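Local coordinates for protein-tyrosine-phosphatase PTP1 (Arabidopsis thaliana, PDB 6KRW), which removes phosphate from protein phosphotyrosine, dephosphorylates the MAP kinase MPK6 and, together with MKP1, modulates plant defence, at residues A[119-124]-A[180-185]; A[255-258]-A[264-267]; A[175-180]-A[220-225]; A[32-37]-A[273-278]. One frame throughout, in Å; residues are numbered along the deposited sequence.

In the fold
The four contacts lie in the single catalytic domain of a classical tyrosine phosphatase, a mixed beta-sheet flanked by helices. Contacts 1 and 3 both use strand 178-186 and share Arg-180, with centres 18 Å apart; one packs the strand against helix 117-126, the other its beginning against helix 214-223. Contacts 2 and 4, centres 16 Å apart, follow the successive helices 242-259 and 267-277. Contact 1 lies on the opposite side of the chain's centre from contacts 2 and 4, its centre 31 Å from each of theirs. Along the chain, contact 4 joins helix 27-39 to a late helix and so spans the other three, tying the N-terminal region to the helical part of the domain.

Contact 1: A[119-124]-A[180-185]; sequences DFWEMV and RNLEVN
Two methyl groups of strand 178-186 meet the indole of Trp-121. Leu-182 CD1 approaches the six-membered ring at CH2, 3.8 Å away, and Val-184 CG2 lies 4.0 Å from CE3 on the same ring. Both methyls come at a slant to the indole plane, so the fit is apolar packing and not a face-on stack. The side chains of Trp-121 and Leu-182 run nearly perpendicular to each other. Leu-182 and Val-184 are two apart on the strand, and the CB atoms of both point toward the helix.

Torsions explain how the valine gets there: CG2 stands opposite the backbone N, while CG1 (chi1 68°) sits between N and the carbonyl carbon. The indole is fixed by more than these methyls. Phe-120 CD2 from the preceding residue lies 3.9 Å above the plane, over the ring's centre, and Trp-121 NE1 donates a hydrogen bond to Tyr-150 O, which satisfies its buried N-H. The ring of Phe-160 also meets the indole, with planes at about 35°.

Further out, the strand is held in the sheet by backbone hydrogen bonds, such as those of Leu-182 with Val-196 and Glu-183 with Thr-166. Val-124, one helical turn after Phe-120, turns its side chain to Met-194, Val-196 and Ile-234, extending the apolar layer to strands 194-200 and 233-236. This is a helix laid on a beta-sheet, with an aromatic residue of the helix filling the interface, within the mixed alpha/beta fold of the tyrosine phosphatase catalytic domain.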
loop_
_atom_site.group_PDB
_atom_site.type_symbol
_atom_site.label_atom_id
_atom_site.label_comp_id
_atom_site.label_asym_id
_atom_site.label_seq_id
_atom_site.Cartn_x
_atom_site.Cartn_y
_atom_site.Cartn_z
ATOM N N ASP A 119 17.354 -2.291 -5.456
ATOM C CA ASP A 119 16.533 -1.119 -5.875
ATOM C C ASP A 119 15.472 -0.806 -4.816
ATOM O O ASP A 119 15.287 0.375 -4.435
ATOM C CB ASP A 119 15.862 -1.374 -7.225
ATOM C CG ASP A 119 16.828 -1.462 -8.401
ATOM O OD1 ASP A 119 18.000 -1.000 -8.257
ATOM O OD2 ASP A 119 16.417 -2.016 -9.442
ATOM N N PHE A 120 14.788 -1.843 -4.342
ATOM C CA PHE A 120 13.742 -1.662 -3.313
ATOM C C PHE A 120 14.325 -1.043 -2.046
ATOM O O PHE A 120 13.759 -0.065 -1.520
ATOM C CB PHE A 120 13.055 -2.993 -3.018
ATOM C CG PHE A 120 12.047 -2.906 -1.906
ATOM C CD1 PHE A 120 10.739 -2.508 -2.160
ATOM C CD2 PHE A 120 12.412 -3.227 -0.601
ATOM C CE1 PHE A 120 9.825 -2.419 -1.124
ATOM C CE2 PHE A 120 11.493 -3.122 0.429
ATOM C CZ PHE A 120 10.194 -2.750 0.173
ATOM N N TRP A 121 15.399 -1.628 -1.497
ATOM C CA TRP A 121 15.943 -1.087 -0.241
ATOM C C TRP A 121 16.542 0.293 -0.451
ATOM O O TRP A 121 16.454 1.105 0.484
ATOM C CB TRP A 121 16.920 -2.082 0.388
ATOM C CG TRP A 121 16.191 -3.232 1.005
ATOM C CD1 TRP A 121 16.232 -4.541 0.622
ATOM C CD2 TRP A 121 15.297 -3.157 2.122
ATOM N NE1 TRP A 121 15.429 -5.299 1.440
ATOM C CE2 TRP A 121 14.847 -4.477 2.369
ATOM C CE3 TRP A 121 14.842 -2.111 2.937
ATOM C CZ2 TRP A 121 13.952 -4.762 3.402
ATOM C CZ3 TRP A 121 13.957 -2.396 3.957
ATOM C CH2 TRP A 121 13.512 -3.704 4.170
ATOM N N GLU A 122 17.114 0.551 -1.636
ATOM C CA GLU A 122 17.640 1.900 -1.936
ATOM C C GLU A 122 16.466 2.885 -1.902
ATOM O O GLU A 122 16.619 3.972 -1.322
ATOM C CB GLU A 122 18.324 1.903 -3.290
ATOM C CG GLU A 122 18.963 3.230 -3.603
ATOM C CD GLU A 122 20.247 3.537 -2.865
ATOM O OE1 GLU A 122 20.956 2.601 -2.530
ATOM O OE2 GLU A 122 20.565 4.734 -2.688
ATOM N N MET A 123 15.323 2.492 -2.459
ATOM C CA MET A 123 14.112 3.356 -2.420
ATOM C C MET A 123 13.694 3.597 -0.960
ATOM O O MET A 123 13.377 4.726 -0.577
ATOM C CB MET A 123 12.966 2.703 -3.193
ATOM C CG MET A 123 11.695 3.508 -3.127
ATOM S SD MET A 123 10.360 2.790 -4.129
ATOM C CE MET A 123 9.991 1.304 -3.173
ATOM N N VAL A 124 13.686 2.544 -0.134
ATOM C CA VAL A 124 13.291 2.676 1.299
ATOM C C VAL A 124 14.190 3.714 1.975
ATOM O O VAL A 124 13.679 4.571 2.718
ATOM C CB VAL A 124 13.387 1.316 2.013
ATOM C CG1 VAL A 124 13.236 1.474 3.511
ATOM C CG2 VAL A 124 12.385 0.327 1.456
ATOM N N ARG A 180 8.006 -7.294 11.946
ATOM C CA ARG A 180 9.476 -7.352 11.940
ATOM C C ARG A 180 10.043 -5.949 12.058
ATOM O O ARG A 180 9.821 -5.152 11.153
ATOM C CB ARG A 180 10.005 -8.034 10.691
ATOM C CG ARG A 180 9.553 -9.465 10.490
ATOM C CD ARG A 180 10.090 -10.020 9.196
ATOM N NE ARG A 180 9.917 -11.460 9.032
ATOM C CZ ARG A 180 8.845 -12.060 8.497
ATOM N NH1 ARG A 180 7.792 -11.369 8.088
ATOM N NH2 ARG A 180 8.831 -13.374 8.372
ATOM N N ASN A 181 10.748 -5.685 13.144
ATOM C CA ASN A 181 11.534 -4.444 13.316
ATOM C C ASN A 181 12.866 -4.645 12.597
ATOM O O ASN A 181 13.709 -5.469 13.044
ATOM C CB ASN A 181 11.745 -4.136 14.791
ATOM C CG ASN A 181 12.236 -2.728 15.026
ATOM O OD1 ASN A 181 13.373 -2.397 14.697
ATOM N ND2 ASN A 181 11.388 -1.901 15.610
ATOM N N LEU A 182 13.035 -3.913 11.493
ATOM C CA LEU A 182 14.196 -4.091 10.605
ATOM C C LEU A 182 15.103 -2.879 10.732
ATOM O O LEU A 182 14.633 -1.768 11.039
ATOM C CB LEU A 182 13.726 -4.209 9.155
ATOM C CG LEU A 182 12.812 -5.393 8.849
ATOM C CD1 LEU A 182 12.458 -5.428 7.360
ATOM C CD2 LEU A 182 13.467 -6.680 9.335
ATOM N N GLU A 183 16.376 -3.123 10.477
ATOM C CA GLU A 183 17.423 -2.098 10.508
ATOM C C GLU A 183 18.151 -2.180 9.180
ATOM O O GLU A 183 18.675 -3.259 8.849
ATOM C CB GLU A 183 18.349 -2.369 11.676
ATOM C CG GLU A 183 19.649 -1.605 11.629
ATOM C CD GLU A 183 20.565 -1.939 12.794
ATOM O OE1 GLU A 183 20.061 -2.036 13.939
ATOM O OE2 GLU A 183 21.772 -2.128 12.551
ATOM N N VAL A 184 18.161 -1.072 8.445
ATOM C CA VAL A 184 18.789 -1.020 7.105
ATOM C C VAL A 184 19.792 0.132 7.096
ATOM O O VAL A 184 19.533 1.174 7.722
ATOM C CB VAL A 184 17.711 -0.888 6.012
ATOM C CG1 VAL A 184 17.011 0.463 6.055
ATOM C CG2 VAL A 184 18.292 -1.144 4.638
ATOM N N ASN A 185 20.909 -0.060 6.410
ATOM C CA ASN A 185 21.894 1.036 6.254
ATOM C C ASN A 185 22.870 0.690 5.135
ATOM O O ASN A 185 22.927 -0.480 4.708
ATOM C CB ASN A 185 22.636 1.322 7.563
ATOM C CG ASN A 185 23.465 0.149 8.042
ATOM O OD1 ASN A 185 22.927 -0.851 8.519
ATOM N ND2 ASN A 185 24.779 0.271 7.931
#

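Contact 2: A[255-258]-A[264-267]; sequences QRIL and ALDL
A tight helix-loop-helix connection is the setting: segment 255-258 lies near the end of helix 242-259, and segment 264-267 runs from a 3-10 turn at 264-265 through the N-cap Asp-266 into helix 267-277. The two pieces are closest at Arg-256 and Ala-264, whose CA atoms are 5.9 Å apart. The methyl of Ala-264 sits against the base of the arginine, CB to CB 3.6 Å, and the folded chain then brings the guanidinium back over the alanine. A bend at chi3 (58°) makes this possible: Ala-264 CA lies 3.5 Å above one face of the guanidinium, offset toward its rim. On the next helical residue, Ile-257 CG1 touches Ala-264 CB at 4.0 Å and Leu-265 CD1 at 4.3 Å.

The polar end of Arg-256 is well satisfied. NE forms a salt bridge to Asp-261, NH1 reaches Asn-252 and Thr-270, and NH2 bonds to Ser-263 OG. At the guanidinium edge, in its plane, a water accepts from Arg-256 NH2 at 2.9 Å and donates to Asp-266 O at 3.2 Å, linking helix to cap residue. A leucine in place of Arg-256 would probably leave Asp-261 without its salt-bridge partner and the bridging water without this donor.

Asp-266 OD1 caps Lys-269 N at the start of helix 267-277. Around this junction, helix 7-24 meets Ile-257 and Leu-265 through Ala-16, while Leu-267 turns to Tyr-288, Cys-291 and Tyr-292 of helix 285-303.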
loop_
_atom_site.group_PDB
_atom_site.type_symbol
_atom_site.label_atom_id
_atom_site.label_comp_id
_atom_site.label_asym_id
_atom_site.label_seq_id
_atom_site.Cartn_x
_atom_site.Cartn_y
_atom_site.Cartn_z
ATOM N N GLN A 255 -8.501 8.063 7.368
ATOM C CA GLN A 255 -7.713 9.267 7.738
ATOM C C GLN A 255 -8.415 10.526 7.245
ATOM O O GLN A 255 -8.391 11.546 7.952
ATOM C CB GLN A 255 -6.310 9.179 7.173
ATOM C CG GLN A 255 -5.446 8.210 7.939
ATOM C CD GLN A 255 -3.996 8.271 7.553
ATOM O OE1 GLN A 255 -3.672 8.482 6.383
ATOM N NE2 GLN A 255 -3.114 8.069 8.532
ATOM N N ARG A 256 -8.934 10.489 6.029
ATOM C CA ARG A 256 -9.557 11.713 5.466
ATOM C C ARG A 256 -10.859 12.045 6.202
ATOM O O ARG A 256 -11.136 13.221 6.408
ATOM C CB ARG A 256 -9.741 11.535 3.959
ATOM C CG ARG A 256 -8.430 11.701 3.199
ATOM C CD ARG A 256 -8.516 11.193 1.785
ATOM N NE ARG A 256 -9.571 11.851 1.019
ATOM C CZ ARG A 256 -10.225 11.281 0.026
ATOM N NH1 ARG A 256 -9.860 10.085 -0.403
ATOM N NH2 ARG A 256 -11.186 11.957 -0.606
ATOM N N ILE A 257 -11.632 11.047 6.629
ATOM C CA ILE A 257 -12.834 11.311 7.462
ATOM C C ILE A 257 -12.385 11.994 8.755
ATOM O O ILE A 257 -12.980 13.010 9.134
ATOM C CB ILE A 257 -13.624 10.024 7.726
ATOM C CG1 ILE A 257 -14.232 9.477 6.437
ATOM C CG2 ILE A 257 -14.676 10.252 8.809
ATOM C CD1 ILE A 257 -14.672 8.020 6.552
ATOM N N LEU A 258 -11.347 11.463 9.396
ATOM C CA LEU A 258 -10.868 12.000 10.690
ATOM C C LEU A 258 -10.290 13.403 10.506
ATOM O O LEU A 258 -10.276 14.163 11.484
ATOM C CB LEU A 258 -9.809 11.058 11.262
ATOM C CG LEU A 258 -10.354 9.741 11.795
ATOM C CD1 LEU A 258 -9.205 8.813 12.169
ATOM C CD2 LEU A 258 -11.248 9.986 13.010
ATOM N N ALA A 264 -14.141 12.109 1.154
ATOM C CA ALA A 264 -13.791 10.701 1.463
ATOM C C ALA A 264 -15.059 9.836 1.513
ATOM O O ALA A 264 -14.926 8.603 1.404
ATOM C CB ALA A 264 -13.048 10.600 2.778
ATOM N N LEU A 265 -16.248 10.442 1.598
ATOM C CA LEU A 265 -17.496 9.642 1.574
ATOM C C LEU A 265 -17.733 9.051 0.193
ATOM O O LEU A 265 -18.534 8.126 0.082
ATOM C CB LEU A 265 -18.690 10.470 2.044
ATOM C CG LEU A 265 -18.968 10.375 3.543
ATOM C CD1 LEU A 265 -17.784 10.821 4.379
ATOM C CD2 LEU A 265 -20.193 11.184 3.897
ATOM N N ASP A 266 -17.074 9.578 -0.832
ATOM C CA ASP A 266 -17.227 9.051 -2.203
ATOM C C ASP A 266 -16.058 8.108 -2.465
ATOM O O ASP A 266 -15.011 8.515 -2.984
ATOM C CB ASP A 266 -17.334 10.225 -3.169
ATOM C CG ASP A 266 -17.706 9.839 -4.582
ATOM O OD1 ASP A 266 -17.601 8.678 -4.933
ATOM O OD2 ASP A 266 -18.075 10.739 -5.343
ATOM N N LEU A 267 -16.261 6.840 -2.093
ATOM C CA LEU A 267 -15.169 5.865 -2.271
ATOM C C LEU A 267 -14.879 5.646 -3.765
ATOM O O LEU A 267 -13.717 5.425 -4.138
ATOM C CB LEU A 267 -15.542 4.542 -1.581
ATOM C CG LEU A 267 -14.494 3.450 -1.693
ATOM C CD1 LEU A 267 -13.205 3.841 -1.002
ATOM C CD2 LEU A 267 -15.033 2.173 -1.107
HETATM O O HOH W 1 -12.935 10.965 -2.752
#

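Contact 3: A[175-180]-A[220-225]; sequences TSLMLR and LKRLYQ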
loop_
_atom_site.group_PDB
_atom_site.type_symbol
_atom_site.label_atom_id
_atom_site.label_comp_id
_atom_site.label_asym_id
_atom_site.label_seq_id
_atom_site.Cartn_x
_atom_site.Cartn_y
_atom_site.Cartn_z
ATOM N N THR A 175 -4.140 -11.913 15.189
ATOM C CA THR A 175 -4.866 -11.786 13.897
ATOM C C THR A 175 -4.022 -12.238 12.695
ATOM O O THR A 175 -4.453 -11.960 11.577
ATOM C CB THR A 175 -5.325 -10.333 13.730
ATOM O OG1 THR A 175 -4.190 -9.485 13.902
ATOM C CG2 THR A 175 -6.365 -9.943 14.752
ATOM N N SER A 176 -2.884 -12.907 12.926
ATOM C CA SER A 176 -1.951 -13.509 11.933
ATOM C C SER A 176 -0.982 -12.484 11.348
ATOM O O SER A 176 -0.254 -12.881 10.449
ATOM C CB SER A 176 -2.590 -14.330 10.824
ATOM O OG SER A 176 -3.674 -15.106 11.307
ATOM N N LEU A 177 -0.893 -11.268 11.878
ATOM C CA LEU A 177 0.146 -10.353 11.346
ATOM C C LEU A 177 1.518 -10.805 11.846
ATOM O O LEU A 177 1.596 -11.274 12.952
ATOM C CB LEU A 177 -0.157 -8.939 11.821
ATOM C CG LEU A 177 -1.485 -8.365 11.349
ATOM C CD1 LEU A 177 -1.630 -6.949 11.891
ATOM C CD2 LEU A 177 -1.584 -8.360 9.814
ATOM N N MET A 178 2.545 -10.578 11.031
ATOM C CA MET A 178 3.975 -10.765 11.383
ATOM C C MET A 178 4.642 -9.404 11.397
ATOM O O MET A 178 4.558 -8.695 10.345
ATOM C CB MET A 178 4.670 -11.699 10.405
ATOM C CG MET A 178 4.397 -13.152 10.670
ATOM S SD MET A 178 5.030 -14.195 9.358
ATOM C CE MET A 178 3.809 -13.893 8.075
ATOM N N LEU A 179 5.082 -8.959 12.554
ATOM C CA LEU A 179 5.754 -7.676 12.789
ATOM C C LEU A 179 7.252 -7.886 12.861
ATOM O O LEU A 179 7.658 -8.549 13.757
ATOM C CB LEU A 179 5.190 -7.005 14.036
ATOM C CG LEU A 179 3.671 -7.019 14.171
ATOM C CD1 LEU A 179 3.262 -6.438 15.511
ATOM C CD2 LEU A 179 2.989 -6.247 13.046
ATOM N N ARG A 180 8.006 -7.294 11.946
ATOM C CA ARG A 180 9.476 -7.352 11.940
ATOM C C ARG A 180 10.043 -5.949 12.058
ATOM O O ARG A 180 9.821 -5.152 11.153
ATOM C CB ARG A 180 10.005 -8.034 10.691
ATOM C CG ARG A 180 9.553 -9.465 10.490
ATOM C CD ARG A 180 10.090 -10.020 9.196
ATOM N NE ARG A 180 9.917 -11.460 9.032
ATOM C CZ ARG A 180 8.845 -12.060 8.497
ATOM N NH1 ARG A 180 7.792 -11.369 8.088
ATOM N NH2 ARG A 180 8.831 -13.374 8.372
ATOM N N LEU A 220 -4.239 -0.998 10.125
ATOM C CA LEU A 220 -4.551 0.450 10.197
ATOM C C LEU A 220 -4.443 0.945 11.638
ATOM O O LEU A 220 -3.878 2.030 11.875
ATOM C CB LEU A 220 -5.953 0.687 9.624
ATOM C CG LEU A 220 -6.499 2.102 9.795
ATOM C CD1 LEU A 220 -5.562 3.122 9.140
ATOM C CD2 LEU A 220 -7.898 2.209 9.199
ATOM N N LYS A 221 -4.931 0.153 12.596
ATOM C CA LYS A 221 -4.878 0.580 14.012
ATOM C C LYS A 221 -3.423 0.761 14.459
ATOM O O LYS A 221 -3.143 1.743 15.194
ATOM C CB LYS A 221 -5.590 -0.444 14.880
ATOM C CG LYS A 221 -7.093 -0.487 14.685
ATOM C CD LYS A 221 -7.754 -1.582 15.506
ATOM C CE LYS A 221 -9.227 -1.752 15.180
ATOM N NZ LYS A 221 -10.020 -0.550 15.535
ATOM N N ARG A 222 -2.524 -0.114 14.015
ATOM C CA ARG A 222 -1.092 0.016 14.401
ATOM C C ARG A 222 -0.460 1.241 13.731
ATOM O O ARG A 222 0.499 1.792 14.262
ATOM C CB ARG A 222 -0.337 -1.263 14.050
ATOM C CG ARG A 222 -0.745 -2.441 14.923
ATOM C CD ARG A 222 -0.013 -3.714 14.550
ATOM N NE ARG A 222 -0.394 -4.789 15.474
ATOM C CZ ARG A 222 0.062 -4.931 16.700
ATOM N NH1 ARG A 222 -0.375 -5.935 17.453
ATOM N NH2 ARG A 222 0.945 -4.066 17.167
ATOM N N LEU A 223 -1.016 1.677 12.601
ATOM C CA LEU A 223 -0.398 2.793 11.840
ATOM C C LEU A 223 -1.055 4.132 12.169
ATOM O O LEU A 223 -0.510 5.158 11.714
ATOM C CB LEU A 223 -0.475 2.488 10.345
ATOM C CG LEU A 223 0.278 1.238 9.876
ATOM C CD1 LEU A 223 0.245 1.145 8.352
ATOM C CD2 LEU A 223 1.721 1.202 10.392
ATOM N N TYR A 224 -2.148 4.159 12.930
ATOM C CA TYR A 224 -2.757 5.456 13.329
ATOM C C TYR A 224 -1.705 6.354 13.986
ATOM O O TYR A 224 -1.761 7.595 13.776
ATOM C CB TYR A 224 -3.895 5.244 14.325
ATOM C CG TYR A 224 -5.226 4.799 13.761
ATOM C CD1 TYR A 224 -5.708 5.258 12.547
ATOM C CD2 TYR A 224 -6.050 3.958 14.494
ATOM C CE1 TYR A 224 -6.950 4.864 12.069
ATOM C CE2 TYR A 224 -7.290 3.552 14.029
ATOM C CZ TYR A 224 -7.748 4.011 12.810
ATOM O OH TYR A 224 -8.976 3.616 12.355
ATOM N N GLN A 225 -0.756 5.747 14.703
ATOM C CA GLN A 225 0.224 6.460 15.567
ATOM C C GLN A 225 1.381 7.022 14.736
ATOM O O GLN A 225 2.127 7.856 15.263
ATOM C CB GLN A 225 0.782 5.520 16.643
ATOM C CG GLN A 225 -0.269 4.619 17.271
ATOM C CD GLN A 225 -1.257 5.390 18.110
ATOM O OE1 GLN A 225 -0.930 6.423 18.692
ATOM N NE2 GLN A 225 -2.474 4.877 18.202
#
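One face of the Arg-222 guanidinium is covered by a methyl: Leu-179 CD1 stands 3.7 Å above the plane, over its centre, and is 3.7 Å from both CZ and NH2. The second leucine, Leu-177, comes in at a slant to the group, its CD1 4.4 Å from NE. The contact is thus dispersive, a cation laid on aliphatic carbon. The edges of the guanidinium are used for polar partners outside the two segments, chief among them Glu-218, which, one helical turn before Arg-222, forms a salt bridge with NE.

The arginine reaches the strand because its chain runs extended from CG to NE, with chi2 179° and chi3 177°. The central position of CD1 over the guanidinium shows that the methyl meets the flat end group and not the length of the chain. The two side chains cross at about a right angle. Leu-179 is poorly ordered, and the exact position of its CD1 should be read with that in mind. An alanine replacing Arg-222 is likely to uncover the methyls of Leu-177 and Leu-179 and leave Glu-218 without this salt-bridge partner.

Glu-218 also receives a hydrogen bond from Thr-175 OG1, so the carboxylate links the loop before the strand to the helix that carries Arg-222. Leu-177 packs on Glu-218 and Ile-219 of the same helix, and Leu-179 on Ile-199. The contact therefore packs helix 214-223 against the beginning of strand 178-186 and beside strand 194-200, and helix 242-259 also packs on it, Leu-220 and Leu-223 touching Tyr-247.

Contact 4: A[32-37]-A[273-278]; sequences HEFTGL and LFRKQR
Arg-275 leaves helix 267-277 with CG anti to its carbonyl carbon (chi1 -73°) and then runs extended to NE, which carries the guanidinium across to helix 27-39. On that helix the ring of Phe-34 is swung opposite its backbone N (chi1 -169°), and its CE1 atom lies 3.7 Å from Arg-275 NH2, an oblique approach. The planes of ring and guanidinium stand 75° apart, steep to each other, so the two groups do not stack. NH1 lies 3.7 Å from Leu-37 CB.

Here two helices distant in sequence are joined by one arginine; helix 27-39 also packs on helix 285-303, Phe-34 on Met-285 and Leu-37 on Tyr-288. A water in the guanidinium plane accepts from Arg-275 NH1 at 3.0 Å and donates to Leu-37 O at 2.7 Å; the direct NH1 to Leu-37 O approach of 3.5 Å is no hydrogen bond. NE donates to Met-281 O and NH2 to Val-282 O in the following loop, while NH1 also bonds to Gln-38 OE1. The Arg-275 side chain comes within about 6 Å of that of Gln-283, a probable substrate-binding residue by similarity to relatives.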
loop_
_atom_site.group_PDB
_atom_site.type_symbol
_atom_site.label_atom_id
_atom_site.label_comp_id
_atom_site.label_asym_id
_atom_site.label_seq_id
_atom_site.Cartn_x
_atom_site.Cartn_y
_atom_site.Cartn_z
ATOM N N HIS A 32 -22.830 -1.174 -8.672
ATOM C CA HIS A 32 -22.978 -0.178 -9.768
ATOM C C HIS A 32 -21.736 0.711 -9.797
ATOM O O HIS A 32 -21.235 1.003 -10.907
ATOM C CB HIS A 32 -24.269 0.636 -9.593
ATOM C CG HIS A 32 -24.643 1.444 -10.787
ATOM N ND1 HIS A 32 -24.299 2.774 -10.922
ATOM C CD2 HIS A 32 -25.357 1.120 -11.886
ATOM C CE1 HIS A 32 -24.776 3.234 -12.059
ATOM N NE2 HIS A 32 -25.432 2.241 -12.670
ATOM N N GLU A 33 -21.260 1.154 -8.636
ATOM C CA GLU A 33 -20.041 2.004 -8.596
ATOM C C GLU A 33 -18.877 1.253 -9.251
ATOM O O GLU A 33 -18.138 1.841 -10.071
ATOM C CB GLU A 33 -19.680 2.416 -7.171
ATOM C CG GLU A 33 -20.664 3.358 -6.516
ATOM C CD GLU A 33 -20.355 3.722 -5.075
ATOM O OE1 GLU A 33 -21.021 4.615 -4.529
ATOM O OE2 GLU A 33 -19.459 3.080 -4.486
ATOM N N PHE A 34 -18.644 -0.002 -8.853
ATOM C CA PHE A 34 -17.477 -0.738 -9.395
ATOM C C PHE A 34 -17.629 -0.985 -10.900
ATOM O O PHE A 34 -16.632 -0.850 -11.623
ATOM C CB PHE A 34 -17.239 -2.044 -8.632
ATOM C CG PHE A 34 -15.919 -2.662 -8.973
ATOM C CD1 PHE A 34 -14.747 -2.115 -8.473
ATOM C CD2 PHE A 34 -15.829 -3.737 -9.848
ATOM C CE1 PHE A 34 -13.520 -2.662 -8.811
ATOM C CE2 PHE A 34 -14.595 -4.259 -10.203
ATOM C CZ PHE A 34 -13.443 -3.734 -9.669
ATOM N N THR A 35 -18.826 -1.359 -11.351
ATOM C CA THR A 35 -19.067 -1.547 -12.799
ATOM C C THR A 35 -18.745 -0.246 -13.548
ATOM O O THR A 35 -18.138 -0.309 -14.656
ATOM C CB THR A 35 -20.499 -2.031 -13.033
ATOM O OG1 THR A 35 -20.646 -3.284 -12.361
ATOM C CG2 THR A 35 -20.799 -2.205 -14.501
ATOM N N GLY A 36 -19.126 0.894 -12.977
ATOM C CA GLY A 36 -18.822 2.196 -13.604
ATOM C C GLY A 36 -17.327 2.455 -13.659
ATOM O O GLY A 36 -16.819 2.962 -14.673
ATOM N N LEU A 37 -16.610 2.171 -12.578
ATOM C CA LEU A 37 -15.137 2.320 -12.575
ATOM C C LEU A 37 -14.535 1.435 -13.663
ATOM O O LEU A 37 -13.624 1.881 -14.366
ATOM C CB LEU A 37 -14.572 1.934 -11.203
ATOM C CG LEU A 37 -14.827 2.930 -10.078
ATOM C CD1 LEU A 37 -14.567 2.302 -8.714
ATOM C CD2 LEU A 37 -13.982 4.190 -10.263
ATOM N N LEU A 273 -9.328 8.269 -8.311
ATOM C CA LEU A 273 -8.089 9.057 -8.109
ATOM C C LEU A 273 -6.876 8.138 -7.987
ATOM O O LEU A 273 -5.842 8.356 -8.587
ATOM C CB LEU A 273 -8.235 9.946 -6.896
ATOM C CG LEU A 273 -7.027 10.811 -6.554
ATOM C CD1 LEU A 273 -6.593 11.689 -7.731
ATOM C CD2 LEU A 273 -7.361 11.701 -5.363
ATOM N N PHE A 274 -7.055 7.062 -7.213
ATOM C CA PHE A 274 -5.946 6.090 -7.103
ATOM C C PHE A 274 -5.566 5.534 -8.468
ATOM O O PHE A 274 -4.385 5.347 -8.749
ATOM C CB PHE A 274 -6.338 4.914 -6.193
ATOM C CG PHE A 274 -6.326 5.163 -4.716
ATOM C CD1 PHE A 274 -6.083 6.408 -4.160
ATOM C CD2 PHE A 274 -6.543 4.093 -3.864
ATOM C CE1 PHE A 274 -6.035 6.571 -2.775
ATOM C CE2 PHE A 274 -6.544 4.287 -2.490
ATOM C CZ PHE A 274 -6.250 5.500 -1.944
ATOM N N ARG A 275 -6.568 5.256 -9.298
ATOM C CA ARG A 275 -6.307 4.708 -10.651
ATOM C C ARG A 275 -5.599 5.735 -11.562
ATOM O O ARG A 275 -4.837 5.321 -12.399
ATOM C CB ARG A 275 -7.592 4.138 -11.240
ATOM C CG ARG A 275 -8.009 2.834 -10.584
ATOM C CD ARG A 275 -9.381 2.427 -11.030
ATOM N NE ARG A 275 -9.659 1.084 -10.553
ATOM C CZ ARG A 275 -10.539 0.265 -11.081
ATOM N NH1 ARG A 275 -11.229 0.592 -12.155
ATOM N NH2 ARG A 275 -10.737 -0.939 -10.573
ATOM N N LYS A 276 -5.790 7.029 -11.300
ATOM C CA LYS A 276 -5.029 8.072 -12.030
ATOM C C LYS A 276 -3.587 8.093 -11.545
ATOM O O LYS A 276 -2.714 8.666 -12.213
ATOM C CB LYS A 276 -5.717 9.424 -11.857
ATOM C CG LYS A 276 -7.047 9.557 -12.579
ATOM C CD LYS A 276 -7.450 10.974 -12.889
ATOM C CE LYS A 276 -7.296 11.948 -11.735
ATOM N NZ LYS A 276 -8.231 13.099 -11.875
ATOM N N GLN A 277 -3.308 7.405 -10.408
ATOM C CA GLN A 277 -1.951 7.364 -9.827
ATOM C C GLN A 277 -1.266 5.995 -9.982
ATOM O O GLN A 277 -0.042 5.971 -9.932
ATOM C CB GLN A 277 -1.996 7.811 -8.359
ATOM C CG GLN A 277 -2.498 9.262 -8.243
ATOM C CD GLN A 277 -2.573 9.807 -6.838
ATOM O OE1 GLN A 277 -2.108 9.192 -5.894
ATOM N NE2 GLN A 277 -3.059 11.018 -6.664
ATOM N N ARG A 278 -2.030 4.941 -10.208
ATOM C CA ARG A 278 -1.416 3.626 -10.519
ATOM C C ARG A 278 -2.512 2.799 -11.188
ATOM O O ARG A 278 -3.604 2.648 -10.614
ATOM C CB ARG A 278 -0.827 2.921 -9.283
ATOM C CG ARG A 278 -0.014 1.692 -9.644
ATOM C CD ARG A 278 0.684 1.197 -8.363
ATOM N NE ARG A 278 1.380 -0.089 -8.482
ATOM C CZ ARG A 278 2.563 -0.294 -9.026
ATOM N NH1 ARG A 278 3.261 0.711 -9.546
ATOM N NH2 ARG A 278 3.093 -1.511 -9.056
HETATM O O HOH W 2 -11.393 3.146 -13.637
#